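Local coordinates for amidohydrolase 3 domain-containing protein (Pyrococcus horikoshii, PDB 3IGH) that is uncharacterized but probably acts as a metal-dependent amidohydrolase, cleaving carbon-nitrogen bonds other than peptide bonds, at residues Ile300-Arg305 and Glu329-Pro334; Met292-Leu297 and Ala324-Glu329. One frame throughout, in Å; residues are numbered along the deposited sequence. Where two conformers were deposited one is given.

Interaction 1: residues Ile300-Arg305 and Glu329-Pro334; sequences ITEKAR and ETTGFP. With SO4 (sulfate ion), chain C; SO4 (sulfate ion), chain R; SO4 (sulfate ion), chain S.
Arg305 lays its guanidinium flat on one face of the Phe333 ring, the two planes 12° apart and their centres 4.0 Å apart, a stacked pair. Arg305 CD sits almost on the ring normal, 3.6 Å from the centroid of Phe333, and makes a CH-pi contact, while NE and CZ follow over the CD1-CE1 side. The chain of Arg305 reaches this position by folding twice, at chi2 (-49°) and chi3 (-63°), instead of running out extended. With one face on the ring, the edge of the guanidinium takes up anions: Arg305 NE bonds to O2 of the chain C sulfate at 3.0 Å and Arg305 NH1 to its O1 at 2.9 Å, side-on and both nearly straight, and NH1 adds weak bonds to the chain S sulfate. Arg305 NH2 bonds to the backbone oxygen of Leu309. One helical turn back, methyl meets methyl, Thr301 CG2 lying 3.8 Å from Thr331 CG2; the carboxylate of Glu302 also slides past this methyl, with Glu302 OE2 3.5 Å from Thr331 CG2. The hydroxyls of both threonines face their own helices, bonding to Leu297 O and Val327 O. Phe333 is placed by a Schellman motif in which Gly332, with positive phi, ends helix 318-331; the Phe333 side chain also touches Asp310 and Val311 of strand 310-315. With an alanine in place of Arg305, the face of Phe333 that the guanidinium covers would probably be left bare and the sulfate without its paired N-H donors. The sulfates probably come from the crystallisation liquor, so they are consistent with a site that attracts anions but identify no natural ligand; the stack leaves the arginine's in-plane N-H groups available for polar partners while its flat face covers the ring.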
ATOM      1  N   ILE A 300       0.895  22.457   4.768  1.00 29.77           N
ATOM      2  CA  ILE A 300       1.401  21.092   4.572  1.00 29.15           C
ATOM      3  C   ILE A 300       0.657  20.087   5.480  1.00 25.17           C
ATOM      4  O   ILE A 300       0.282  18.990   5.032  1.00 30.60           O
ATOM      5  CB  ILE A 300       2.943  21.009   4.713  1.00 29.60           C
ATOM      6  CG1 ILE A 300       3.620  21.954   3.708  1.00 32.63           C
ATOM      7  CG2 ILE A 300       3.429  19.579   4.439  1.00 30.48           C
ATOM      8  CD1 ILE A 300       5.112  22.190   3.949  1.00 30.47           C
ATOM      9  N   THR A 301       0.439  20.474   6.733  1.00 25.67           N
ATOM     10  CA  THR A 301      -0.338  19.685   7.682  1.00 26.09           C
ATOM     11  C   THR A 301      -1.731  19.356   7.116  1.00 27.36           C
ATOM     12  O   THR A 301      -2.157  18.204   7.146  1.00 25.82           O
ATOM     13  CB  THR A 301      -0.459  20.419   9.041  1.00 28.86           C
ATOM     14  OG1 THR A 301       0.848  20.583   9.614  1.00 27.75           O
ATOM     15  CG2 THR A 301      -1.342  19.647  10.023  1.00 26.10           C
ATOM     16  N   GLU A 302      -2.414  20.358   6.566  1.00 27.70           N
ATOM     17  CA  GLU A 302      -3.750  20.143   5.994  1.00 26.41           C
ATOM     18  C   GLU A 302      -3.745  19.264   4.746  1.00 24.70           C
ATOM     19  O   GLU A 302      -4.670  18.465   4.555  1.00 27.70           O
ATOM     20  CB  GLU A 302      -4.481  21.470   5.732  1.00 28.44           C
ATOM     21  CG  GLU A 302      -4.867  22.252   7.006  1.00 26.67           C
ATOM     22  CD  GLU A 302      -5.811  21.496   7.943  1.00 36.80           C
ATOM     23  OE1 GLU A 302      -6.954  21.954   8.114  1.00 44.58           O
ATOM     24  OE2 GLU A 302      -5.415  20.457   8.533  1.00 46.70           O
ATOM     25  N   LYS A 303      -2.725  19.419   3.901  1.00 25.39           N
ATOM     26  CA  LYS A 303      -2.529  18.546   2.750  0.50 30.27           C
ATOM     27  C   LYS A 303      -2.398  17.087   3.214  1.00 31.19           C
ATOM     28  O   LYS A 303      -3.066  16.182   2.692  1.00 27.73           O
ATOM     29  CB  LYS A 303      -1.283  18.985   1.983  0.50 27.71           C
ATOM     30  CG  LYS A 303      -1.021  18.216   0.694  0.50 34.03           C
ATOM     31  CD  LYS A 303       0.307  18.628   0.048  0.50 37.73           C
ATOM     32  CE  LYS A 303       0.289  20.069  -0.454  0.50 43.01           C
ATOM     33  NZ  LYS A 303      -0.792  20.282  -1.457  0.50 35.84           N
ATOM     34  N   ALA A 304      -1.541  16.864   4.212  1.00 25.93           N
ATOM     35  CA  ALA A 304      -1.367  15.531   4.801  1.00 25.07           C
ATOM     36  C   ALA A 304      -2.661  14.986   5.406  1.00 23.28           C
ATOM     37  O   ALA A 304      -3.007  13.829   5.192  1.00 25.71           O
ATOM     38  CB  ALA A 304      -0.277  15.566   5.864  1.00 24.32           C
ATOM     39  N   ARG A 305      -3.384  15.831   6.143  1.00 22.92           N
ATOM     40  CA  ARG A 305      -4.615  15.408   6.814  1.00 27.75           C
ATOM     41  C   ARG A 305      -5.732  15.058   5.829  1.00 29.41           C
ATOM     42  O   ARG A 305      -6.550  14.178   6.100  1.00 28.61           O
ATOM     43  CB  ARG A 305      -5.075  16.460   7.835  1.00 27.49           C
ATOM     44  CG  ARG A 305      -4.165  16.563   9.090  1.00 29.33           C
ATOM     45  CD  ARG A 305      -3.892  15.183   9.686  1.00 24.20           C
ATOM     46  NE  ARG A 305      -5.126  14.540  10.166  1.00 28.38           N
ATOM     47  CZ  ARG A 305      -5.287  13.230  10.316  1.00 41.39           C
ATOM     48  NH1 ARG A 305      -6.438  12.760  10.785  1.00 35.48           N
ATOM     49  NH2 ARG A 305      -4.300  12.388  10.019  1.00 30.45           N
ATOM     50  N   GLU A 329      -2.929  23.120  17.150  1.00 34.53           N
ATOM     51  CA  GLU A 329      -4.138  23.726  17.686  1.00 35.52           C
ATOM     52  C   GLU A 329      -5.061  24.194  16.563  1.00 36.36           C
ATOM     53  O   GLU A 329      -6.248  23.858  16.566  1.00 30.96           O
ATOM     54  CB  GLU A 329      -3.813  24.892  18.618  1.00 36.75           C
ATOM     55  CG  GLU A 329      -5.048  25.484  19.284  1.00 36.82           C
ATOM     56  CD  GLU A 329      -4.878  26.947  19.673  1.00 61.71           C
ATOM     57  OE1 GLU A 329      -5.871  27.542  20.134  1.00 54.73           O
ATOM     58  OE2 GLU A 329      -3.765  27.506  19.523  1.00 53.05           O
ATOM     59  N   THR A 330      -4.502  24.911  15.585  1.00 32.53           N
ATOM     60  CA  THR A 330      -5.247  25.503  14.468  0.50 36.32           C
ATOM     61  C   THR A 330      -5.888  24.445  13.555  1.00 39.19           C
ATOM     62  O   THR A 330      -6.993  24.621  13.039  1.00 36.48           O
ATOM     63  CB  THR A 330      -4.307  26.429  13.642  0.50 38.23           C
ATOM     64  OG1 THR A 330      -3.778  27.457  14.489  0.50 35.66           O
ATOM     65  CG2 THR A 330      -5.025  27.076  12.480  0.50 37.44           C
ATOM     66  N   THR A 331      -5.165  23.348  13.341  1.00 31.01           N
ATOM     67  CA  THR A 331      -5.645  22.302  12.451  1.00 32.61           C
ATOM     68  C   THR A 331      -6.570  21.340  13.191  1.00 34.86           C
ATOM     69  O   THR A 331      -7.258  20.529  12.569  1.00 35.04           O
ATOM     70  CB  THR A 331      -4.482  21.531  11.800  1.00 30.48           C
ATOM     71  OG1 THR A 331      -3.607  21.017  12.820  1.00 32.54           O
ATOM     72  CG2 THR A 331      -3.707  22.442  10.869  1.00 32.46           C
ATOM     73  N   GLY A 332      -6.582  21.450  14.520  1.00 33.12           N
ATOM     74  CA  GLY A 332      -7.318  20.539  15.385  1.00 32.76           C
ATOM     75  C   GLY A 332      -6.831  19.104  15.317  1.00 38.02           C
ATOM     76  O   GLY A 332      -7.594  18.184  15.572  1.00 29.77           O
ATOM     77  N   PHE A 333      -5.561  18.909  14.965  1.00 29.66           N
ATOM     78  CA  PHE A 333      -5.019  17.562  14.838  1.00 32.79           C
ATOM     79  C   PHE A 333      -3.993  17.275  15.930  1.00 29.60           C
ATOM     80  O   PHE A 333      -2.997  17.986  16.027  1.00 31.59           O
ATOM     81  CB  PHE A 333      -4.413  17.337  13.443  1.00 28.91           C
ATOM     82  CG  PHE A 333      -3.683  16.023  13.302  1.00 32.49           C
ATOM     83  CD1 PHE A 333      -4.373  14.817  13.389  1.00 30.58           C
ATOM     84  CD2 PHE A 333      -2.304  15.996  13.080  1.00 28.88           C
ATOM     85  CE1 PHE A 333      -3.707  13.597  13.273  1.00 37.57           C
ATOM     86  CE2 PHE A 333      -1.628  14.775  12.936  1.00 32.37           C
ATOM     87  CZ  PHE A 333      -2.332  13.577  13.046  1.00 29.92           C
ATOM     88  N   PRO A 334      -4.229  16.227  16.745  1.00 32.62           N
ATOM     89  CA  PRO A 334      -3.225  15.829  17.730  1.00 35.13           C
ATOM     90  C   PRO A 334      -2.058  15.095  17.044  1.00 30.35           C
ATOM     91  O   PRO A 334      -2.036  13.865  16.971  1.00 33.28           O
ATOM     92  CB  PRO A 334      -4.007  14.922  18.683  1.00 34.95           C
ATOM     93  CG  PRO A 334      -5.109  14.360  17.858  1.00 42.25           C
ATOM     94  CD  PRO A 334      -5.429  15.369  16.795  1.00 36.63           C
TER
HETATM   95  S   SO4 C   2      -8.525  15.937  10.780  1.00 48.63           S
HETATM   96  O1  SO4 C   2      -8.288  14.788  11.654  1.00 53.97           O
HETATM   97  O2  SO4 C   2      -7.267  16.624  10.530  1.00 45.34           O
HETATM   98  O3  SO4 C   2      -9.085  15.488   9.509  1.00 55.75           O
HETATM   99  O4  SO4 C   2      -9.460  16.842  11.441  1.00 49.82           O
HETATM  100  S   SO4 R 503      -1.079  23.242  -2.686  1.00115.84           S
HETATM  101  O1  SO4 R 503       0.123  23.441  -1.878  1.00115.05           O
HETATM  102  O2  SO4 R 503      -1.487  24.513  -3.276  1.00119.51           O
HETATM  103  O3  SO4 R 503      -0.796  22.287  -3.752  1.00114.30           O
HETATM  104  O4  SO4 R 503      -2.158  22.730  -1.844  1.00108.98           O
HETATM  105  S   SO4 S 504      -7.743   9.478  10.695  0.50 66.29           S
HETATM  106  O1  SO4 S 504      -8.185   8.085  10.737  0.50 62.88           O
HETATM  107  O2  SO4 S 504      -6.298   9.524  10.528  0.50 49.25           O
HETATM  108  O3  SO4 S 504      -8.367  10.163   9.560  0.50 53.18           O
HETATM  109  O4  SO4 S 504      -8.111  10.133  11.948  0.50 45.14           O

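Interaction 2: residues Met292-Leu297 and Ala324-Glu329; sequences MEREEL and ALDVFE. With SO4 (sulfate ion), chain Q.
The guanidinium of Arg294 receives Asp326 at its edge, close to its own plane, with the carboxylate turned 37° from it. Two nitrogens converge side-on upon a single oxygen: Arg294 NE reaches Asp326 OD2 at 2.8 Å through the anti lone pair, and Arg294 NH1 meets the same OD2 at 3.0 Å nearly along the C-O axis, with a more bent N-H...O angle of 138°. An extended chain from CG to NE carries the arginine across from the first turn of helix 294-305. A water bridges the pair, accepting from Arg294 NH1 and donating to Asp326 OD2. The other oxygen, OD1, is engaged by Arg350, which also pairs with Glu329. One turn along helix 294-305, Leu297 CB rests 3.8 Å from Val327 CG2 and the two side chains cross at about a right angle; Val327 continues onto Ile313 of strand 310-315. At the helix start, just after the N-cap residue Glu293, the backbone N of Glu295 binds a sulfate oxygen. The aspartate therefore sits between two arginines, one for each oxygen, which probably favours its charged form and fixes the rotation of its carboxylate.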
ATOM      1  N   MET A 292      10.486  27.307   8.970  1.00 35.95           N
ATOM      2  CA  MET A 292       9.264  27.447   8.185  1.00 39.31           C
ATOM      3  C   MET A 292       8.268  28.213   9.044  1.00 30.14           C
ATOM      4  O   MET A 292       8.188  27.978  10.246  1.00 34.39           O
ATOM      5  CB  MET A 292       8.710  26.055   7.842  1.00 34.60           C
ATOM      6  CG  MET A 292       7.634  26.021   6.755  1.00 40.50           C
ATOM      7  SD  MET A 292       7.171  24.345   6.214  1.00 29.14           S
ATOM      8  CE  MET A 292       8.368  24.074   4.919  1.00 37.12           C
ATOM      9  N   GLU A 293       7.509  29.117   8.423  1.00 35.74           N
ATOM     10  CA  GLU A 293       6.491  29.907   9.126  1.00 33.52           C
ATOM     11  C   GLU A 293       5.213  29.104   9.327  1.00 34.23           C
ATOM     12  O   GLU A 293       4.990  28.113   8.628  1.00 33.62           O
ATOM     13  CB  GLU A 293       6.159  31.171   8.335  1.00 39.71           C
ATOM     14  CG  GLU A 293       7.337  32.126   8.144  1.00 38.22           C
ATOM     15  CD  GLU A 293       7.559  33.070   9.316  1.00 38.99           C
ATOM     16  OE1 GLU A 293       8.545  33.826   9.255  1.00 45.05           O
ATOM     17  OE2 GLU A 293       6.755  33.087  10.277  1.00 44.51           O
ATOM     18  N   ARG A 294       4.376  29.549  10.263  1.00 30.83           N
ATOM     19  CA  ARG A 294       3.133  28.845  10.606  1.00 37.03           C
ATOM     20  C   ARG A 294       2.236  28.581   9.407  1.00 37.62           C
ATOM     21  O   ARG A 294       1.775  27.460   9.245  1.00 38.74           O
ATOM     22  CB  ARG A 294       2.335  29.590  11.680  1.00 36.13           C
ATOM     23  CG  ARG A 294       2.883  29.493  13.089  1.00 32.41           C
ATOM     24  CD  ARG A 294       2.222  30.556  13.970  1.00 34.62           C
ATOM     25  NE  ARG A 294       2.742  30.592  15.338  1.00 42.32           N
ATOM     26  CZ  ARG A 294       3.841  31.248  15.718  1.00 55.15           C
ATOM     27  NH1 ARG A 294       4.215  31.231  16.992  1.00 47.37           N
ATOM     28  NH2 ARG A 294       4.574  31.918  14.835  1.00 43.60           N
ATOM     29  N   GLU A 295       2.012  29.592   8.557  1.00 35.43           N
ATOM     30  CA  GLU A 295       1.110  29.438   7.402  1.00 37.24           C
ATOM     31  C   GLU A 295       1.505  28.257   6.507  1.00 38.30           C
ATOM     32  O   GLU A 295       0.646  27.443   6.137  1.00 29.39           O
ATOM     33  CB  GLU A 295       1.003  30.731   6.571  1.00 34.76           C
ATOM     34  CG  GLU A 295       0.032  30.618   5.380  1.00 62.49           C
ATOM     35  CD  GLU A 295      -0.441  31.960   4.820  1.00 66.83           C
ATOM     36  OE1 GLU A 295      -1.150  31.940   3.791  1.00 82.06           O
ATOM     37  OE2 GLU A 295      -0.118  33.024   5.399  1.00 84.84           O
ATOM     38  N   GLU A 296       2.796  28.155   6.188  1.00 30.29           N
ATOM     39  CA  GLU A 296       3.287  27.055   5.361  1.00 34.05           C
ATOM     40  C   GLU A 296       3.222  25.709   6.089  1.00 32.99           C
ATOM     41  O   GLU A 296       2.867  24.689   5.485  1.00 30.73           O
ATOM     42  CB  GLU A 296       4.701  27.317   4.848  1.00 38.12           C
ATOM     43  CG  GLU A 296       5.080  26.393   3.686  1.00 52.96           C
ATOM     44  CD  GLU A 296       6.504  26.573   3.188  1.00 51.76           C
ATOM     45  OE1 GLU A 296       7.199  27.515   3.633  1.00 50.36           O
ATOM     46  OE2 GLU A 296       6.930  25.761   2.340  1.00 61.43           O
ATOM     47  N   LEU A 297       3.541  25.708   7.382  1.00 29.73           N
ATOM     48  CA  LEU A 297       3.423  24.494   8.188  1.00 29.13           C
ATOM     49  C   LEU A 297       1.976  23.995   8.256  1.00 36.01           C
ATOM     50  O   LEU A 297       1.734  22.796   8.159  1.00 28.60           O
ATOM     51  CB  LEU A 297       3.973  24.711   9.598  1.00 27.00           C
ATOM     52  CG  LEU A 297       5.492  24.876   9.756  1.00 25.26           C
ATOM     53  CD1 LEU A 297       5.774  25.589  11.073  1.00 29.25           C
ATOM     54  CD2 LEU A 297       6.193  23.511   9.755  1.00 26.11           C
ATOM     55  N   ALA A 324       5.026  24.784  16.857  1.00 30.54           N
ATOM     56  CA  ALA A 324       4.488  23.447  16.568  1.00 29.32           C
ATOM     57  C   ALA A 324       3.125  23.250  17.201  1.00 26.40           C
ATOM     58  O   ALA A 324       2.202  22.732  16.553  1.00 29.62           O
ATOM     59  CB  ALA A 324       5.455  22.339  17.031  1.00 28.59           C
ATOM     60  N   LEU A 325       2.984  23.680  18.455  1.00 30.01           N
ATOM     61  CA  LEU A 325       1.711  23.538  19.148  1.00 31.02           C
ATOM     62  C   LEU A 325       0.620  24.431  18.515  1.00 33.18           C
ATOM     63  O   LEU A 325      -0.540  24.028  18.453  1.00 31.48           O
ATOM     64  CB  LEU A 325       1.860  23.791  20.657  1.00 26.52           C
ATOM     65  CG  LEU A 325       2.710  22.784  21.463  1.00 31.60           C
ATOM     66  CD1 LEU A 325       2.917  23.255  22.895  1.00 33.12           C
ATOM     67  CD2 LEU A 325       2.109  21.389  21.460  1.00 36.24           C
ATOM     68  N   ASP A 326       1.016  25.603  18.010  1.00 31.82           N
ATOM     69  CA  ASP A 326       0.108  26.502  17.271  1.00 32.49           C
ATOM     70  C   ASP A 326      -0.457  25.817  16.021  1.00 36.23           C
ATOM     71  O   ASP A 326      -1.655  25.921  15.740  1.00 33.41           O
ATOM     72  CB  ASP A 326       0.821  27.802  16.863  1.00 30.98           C
ATOM     73  CG  ASP A 326       0.981  28.791  18.019  1.00 33.64           C
ATOM     74  OD1 ASP A 326       0.432  28.560  19.110  1.00 33.79           O
ATOM     75  OD2 ASP A 326       1.676  29.811  17.829  1.00 38.53           O
ATOM     76  N   VAL A 327       0.406  25.098  15.297  1.00 33.48           N
ATOM     77  CA  VAL A 327       0.011  24.364  14.091  1.00 30.68           C
ATOM     78  C   VAL A 327      -1.026  23.293  14.431  1.00 31.40           C
ATOM     79  O   VAL A 327      -2.084  23.216  13.794  1.00 29.40           O
ATOM     80  CB  VAL A 327       1.245  23.758  13.359  1.00 28.60           C
ATOM     81  CG1 VAL A 327       0.828  22.935  12.149  1.00 25.17           C
ATOM     82  CG2 VAL A 327       2.176  24.873  12.911  1.00 26.51           C
ATOM     83  N   PHE A 328      -0.743  22.500  15.466  1.00 26.72           N
ATOM     84  CA  PHE A 328      -1.656  21.446  15.892  1.00 31.76           C
ATOM     85  C   PHE A 328      -2.984  21.972  16.480  1.00 30.94           C
ATOM     86  O   PHE A 328      -4.048  21.364  16.280  1.00 34.18           O
ATOM     87  CB  PHE A 328      -0.941  20.446  16.831  1.00 26.02           C
ATOM     88  CG  PHE A 328       0.126  19.608  16.128  1.00 25.86           C
ATOM     89  CD1 PHE A 328      -0.029  19.224  14.799  1.00 28.44           C
ATOM     90  CD2 PHE A 328       1.268  19.192  16.810  1.00 31.45           C
ATOM     91  CE1 PHE A 328       0.939  18.448  14.152  1.00 31.25           C
ATOM     92  CE2 PHE A 328       2.244  18.421  16.174  1.00 29.34           C
ATOM     93  CZ  PHE A 328       2.083  18.046  14.852  1.00 29.16           C
ATOM     94  N   GLU A 329      -2.929  23.120  17.150  1.00 34.53           N
ATOM     95  CA  GLU A 329      -4.138  23.726  17.686  1.00 35.52           C
ATOM     96  C   GLU A 329      -5.061  24.194  16.563  1.00 36.36           C
ATOM     97  O   GLU A 329      -6.248  23.858  16.566  1.00 30.96           O
ATOM     98  CB  GLU A 329      -3.813  24.892  18.618  1.00 36.75           C
ATOM     99  CG  GLU A 329      -5.048  25.484  19.284  1.00 36.82           C
ATOM    100  CD  GLU A 329      -4.878  26.947  19.673  1.00 61.71           C
ATOM    101  OE1 GLU A 329      -5.871  27.542  20.134  1.00 54.73           O
ATOM    102  OE2 GLU A 329      -3.765  27.506  19.523  1.00 53.05           O
TER
HETATM  103  S   SO4 Q  16       2.383  33.551   9.560  0.70 54.53           S
HETATM  104  O1  SO4 Q  16       2.895  32.422   8.794  0.70 37.28           O
HETATM  105  O2  SO4 Q  16       3.062  34.756   9.100  0.70 62.92           O
HETATM  106  O3  SO4 Q  16       0.950  33.709   9.307  0.70 52.61           O
HETATM  107  O4  SO4 Q  16       2.623  33.363  10.989  0.70 40.79           O
HETATM  108  O   HOH W   1       3.259  31.058  19.525  1.00 64.17           O

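How the interactions relate
Interactions 1 and 2 join the same pair of helices, 294-305 and 318-331, which flank strand 310-315 in the TIM-barrel-type fold expected of this family. Interaction 2 lies at the start of the first helix, and interaction 1 at the ends of both, about 9 Å away between centres. The former is partly buried, with an apolar pair beside a charged one; the latter is a surface contact whose chief pairing is cation on ring. One arginine is thus answered by a carboxylate, the other by an aromatic face and sulfates. Thr301 packs against Val327, making the two contacts continuous, and Glu329 belongs to both.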